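PDB 2RGQ: domain of Unknown Function with a Cystatin-Like Fold from Nostoc punctiforme, which is of unknown function but adopts a cystatin-like fold of the SnoaL-like, NTF2-clan type, whose members often bind small ligands or act as enzymes. Local coordinates for residues N30-F35 with E53-F58. Sequence-based numbering, arbitrary orientation.
Sequences NYLATF and ELRQGF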
loop_
_atom_site.group_PDB
_atom_site.type_symbol
_atom_site.label_atom_id
_atom_site.label_comp_id
_atom_site.label_asym_id
_atom_site.label_seq_id
_atom_site.Cartn_x
_atom_site.Cartn_y
_atom_site.Cartn_z
ATOM N N ASN B 30 -6.929 -20.631 2.048
ATOM C CA ASN B 30 -5.918 -19.713 1.494
ATOM C C ASN B 30 -5.180 -18.961 2.575
ATOM O O ASN B 30 -4.034 -18.619 2.369
ATOM C CB ASN B 30 -6.519 -18.809 0.441
ATOM C CG ASN B 30 -6.680 -19.559 -0.888
ATOM O OD1 ASN B 30 -5.825 -20.410 -1.248
ATOM N ND2 ASN B 30 -7.759 -19.301 -1.585
ATOM N N TYR B 31 -5.837 -18.739 3.724
ATOM C CA TYR B 31 -5.173 -18.197 4.891
ATOM C C TYR B 31 -4.069 -19.148 5.372
ATOM O O TYR B 31 -2.884 -18.730 5.527
ATOM C CB TYR B 31 -6.183 -17.951 6.007
ATOM C CG TYR B 31 -5.594 -17.516 7.348
ATOM C CD1 TYR B 31 -5.336 -16.170 7.620
ATOM C CD2 TYR B 31 -5.362 -18.458 8.369
ATOM C CE1 TYR B 31 -4.870 -15.754 8.852
ATOM C CE2 TYR B 31 -4.870 -18.069 9.602
ATOM C CZ TYR B 31 -4.623 -16.695 9.854
ATOM O OH TYR B 31 -4.145 -16.226 11.066
ATOM N N LEU B 32 -4.435 -20.410 5.547
ATOM C CA LEU B 32 -3.502 -21.409 6.077
ATOM C C LEU B 32 -2.309 -21.656 5.171
ATOM O O LEU B 32 -1.229 -21.889 5.653
ATOM C CB LEU B 32 -4.233 -22.728 6.400
ATOM C CG LEU B 32 -5.171 -22.678 7.605
ATOM C CD1 LEU B 32 -6.055 -23.988 7.622
ATOM C CD2 LEU B 32 -4.418 -22.398 8.958
ATOM N N ALA B 33 -2.524 -21.531 3.863
ATOM C CA ALA B 33 -1.473 -21.708 2.842
ATOM C C ALA B 33 -0.289 -20.747 2.962
ATOM O O ALA B 33 0.811 -21.009 2.428
ATOM C CB ALA B 33 -2.111 -21.539 1.482
ATOM N N THR B 34 -0.540 -19.580 3.560
ATOM C CA THR B 34 0.517 -18.571 3.783
ATOM C C THR B 34 1.506 -18.978 4.883
ATOM O O THR B 34 2.609 -18.448 4.924
ATOM C CB THR B 34 -0.066 -17.168 4.144
ATOM O OG1 THR B 34 -0.612 -17.174 5.474
ATOM C CG2 THR B 34 -1.104 -16.725 3.100
ATOM N N PHE B 35 1.136 -19.925 5.738
ATOM C CA PHE B 35 1.968 -20.358 6.834
ATOM C C PHE B 35 2.721 -21.638 6.546
ATOM O O PHE B 35 2.191 -22.572 5.927
ATOM C CB PHE B 35 1.148 -20.616 8.108
ATOM C CG PHE B 35 0.689 -19.375 8.795
ATOM C CD1 PHE B 35 1.489 -18.763 9.744
ATOM C CD2 PHE B 35 -0.555 -18.816 8.488
ATOM C CE1 PHE B 35 1.078 -17.616 10.365
ATOM C CE2 PHE B 35 -0.964 -17.640 9.105
ATOM C CZ PHE B 35 -0.142 -17.053 10.050
ATOM N N GLU B 53 -4.157 -25.132 15.232
ATOM C CA GLU B 53 -4.333 -23.922 16.037
ATOM C C GLU B 53 -4.541 -22.707 15.165
ATOM O O GLU B 53 -5.305 -21.824 15.568
ATOM C CB GLU B 53 -3.175 -23.641 16.987
ATOM C CG GLU B 53 -2.962 -24.716 18.055
ATOM C CD GLU B 53 -1.921 -24.315 19.102
ATOM O OE1 GLU B 53 -1.275 -23.235 18.929
ATOM O OE2 GLU B 53 -1.782 -25.076 20.114
ATOM N N LEU B 54 -3.881 -22.638 14.008
ATOM C CA LEU B 54 -4.062 -21.458 13.127
ATOM C C LEU B 54 -5.501 -21.414 12.621
ATOM O O LEU B 54 -6.136 -20.332 12.553
ATOM C CB LEU B 54 -3.051 -21.444 11.960
ATOM C CG LEU B 54 -1.562 -21.133 12.301
ATOM C CD1 LEU B 54 -0.603 -21.618 11.182
ATOM C CD2 LEU B 54 -1.326 -19.631 12.674
ATOM N N ARG B 55 -6.013 -22.581 12.232
ATOM C CA ARG B 55 -7.409 -22.688 11.781
ATOM C C ARG B 55 -8.380 -22.203 12.877
ATOM O O ARG B 55 -9.260 -21.422 12.606
ATOM C CB ARG B 55 -7.742 -24.129 11.397
ATOM C CG ARG B 55 -9.175 -24.374 10.888
ATOM C CD ARG B 55 -9.381 -25.858 10.655
ATOM N NE ARG B 55 -8.550 -26.354 9.560
ATOM C CZ ARG B 55 -8.853 -26.293 8.273
ATOM N NH1 ARG B 55 -9.978 -25.751 7.844
ATOM N NH2 ARG B 55 -7.989 -26.769 7.402
ATOM N N GLN B 56 -8.234 -22.695 14.097
ATOM C CA GLN B 56 -9.075 -22.225 15.216
ATOM C C GLN B 56 -8.914 -20.724 15.492
ATOM O O GLN B 56 -9.896 -20.019 15.726
ATOM C CB GLN B 56 -8.764 -23.008 16.511
ATOM C CG GLN B 56 -9.125 -24.481 16.500
ATOM C CD GLN B 56 -10.609 -24.729 16.209
ATOM O OE1 GLN B 56 -11.507 -24.140 16.834
ATOM N NE2 GLN B 56 -10.861 -25.609 15.242
ATOM N N GLY B 57 -7.666 -20.256 15.501
ATOM C CA GLY B 57 -7.344 -18.850 15.673
ATOM C C GLY B 57 -8.004 -17.926 14.645
ATOM O O GLY B 57 -8.445 -16.835 14.960
ATOM N N PHE B 58 -8.041 -18.388 13.407
ATOM C CA PHE B 58 -8.663 -17.694 12.307
ATOM C C PHE B 58 -10.129 -17.368 12.650
ATOM O O PHE B 58 -10.528 -16.203 12.643
ATOM C CB PHE B 58 -8.532 -18.578 11.082
ATOM C CG PHE B 58 -9.118 -18.013 9.830
ATOM C CD1 PHE B 58 -8.397 -17.131 9.073
ATOM C CD2 PHE B 58 -10.361 -18.427 9.372
ATOM C CE1 PHE B 58 -8.898 -16.684 7.882
ATOM C CE2 PHE B 58 -10.874 -17.939 8.155
ATOM C CZ PHE B 58 -10.151 -17.086 7.444
HETATM O O HOH W 1 -4.632 -17.932 13.043
#
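L54 CB is pressed to 3.4 Å from L32 CD2, tighter than ordinary van der Waals contact, as the two leucines slide past each other in opposite directions. With Y31 they carry most of the packing in this corner of a cystatin-like (NTF2-type) fold, which sets helices against a curved sheet: here the short helix 28-32 and the turn after it, from L32 to F35, pack through apolar side chains on one side of the longer helix 51-66. L54 divides its work between two partners. Both its methyls lie over one face of the F35 ring, CD1 3.5 Å from F35 CG and CD2 above the centre, 3.9 Å from the centroid in a CH-pi contact. The other methyl of L32, CD1, rests over one face of the R55 guanidinium, toward its rim and 3.4 Å from R55 NH2, and a salt bridge from that nitrogen to E29 OE2 holds the group there. Y31 CG, anti to the backbone N (chi1 174°), comes to 3.3 Å from F58 CD1, and the two ring planes are inclined at 50°. F58 CD1 sits over the centre of the Y31 ring, and F19 of helix 6-25 also meets that tyrosine. At the far end of the ring, Y31 OH hydrogen-bonds to a water at 2.7 Å. An alanine here would probably leave F58 CD1 without the ring it lies over, and the water with L54 O as its remaining partner of the two, opening a gap beside F58. The water donates to L54 O at 2.9 Å, the same carbonyl that accepts the helical bond from F58 N.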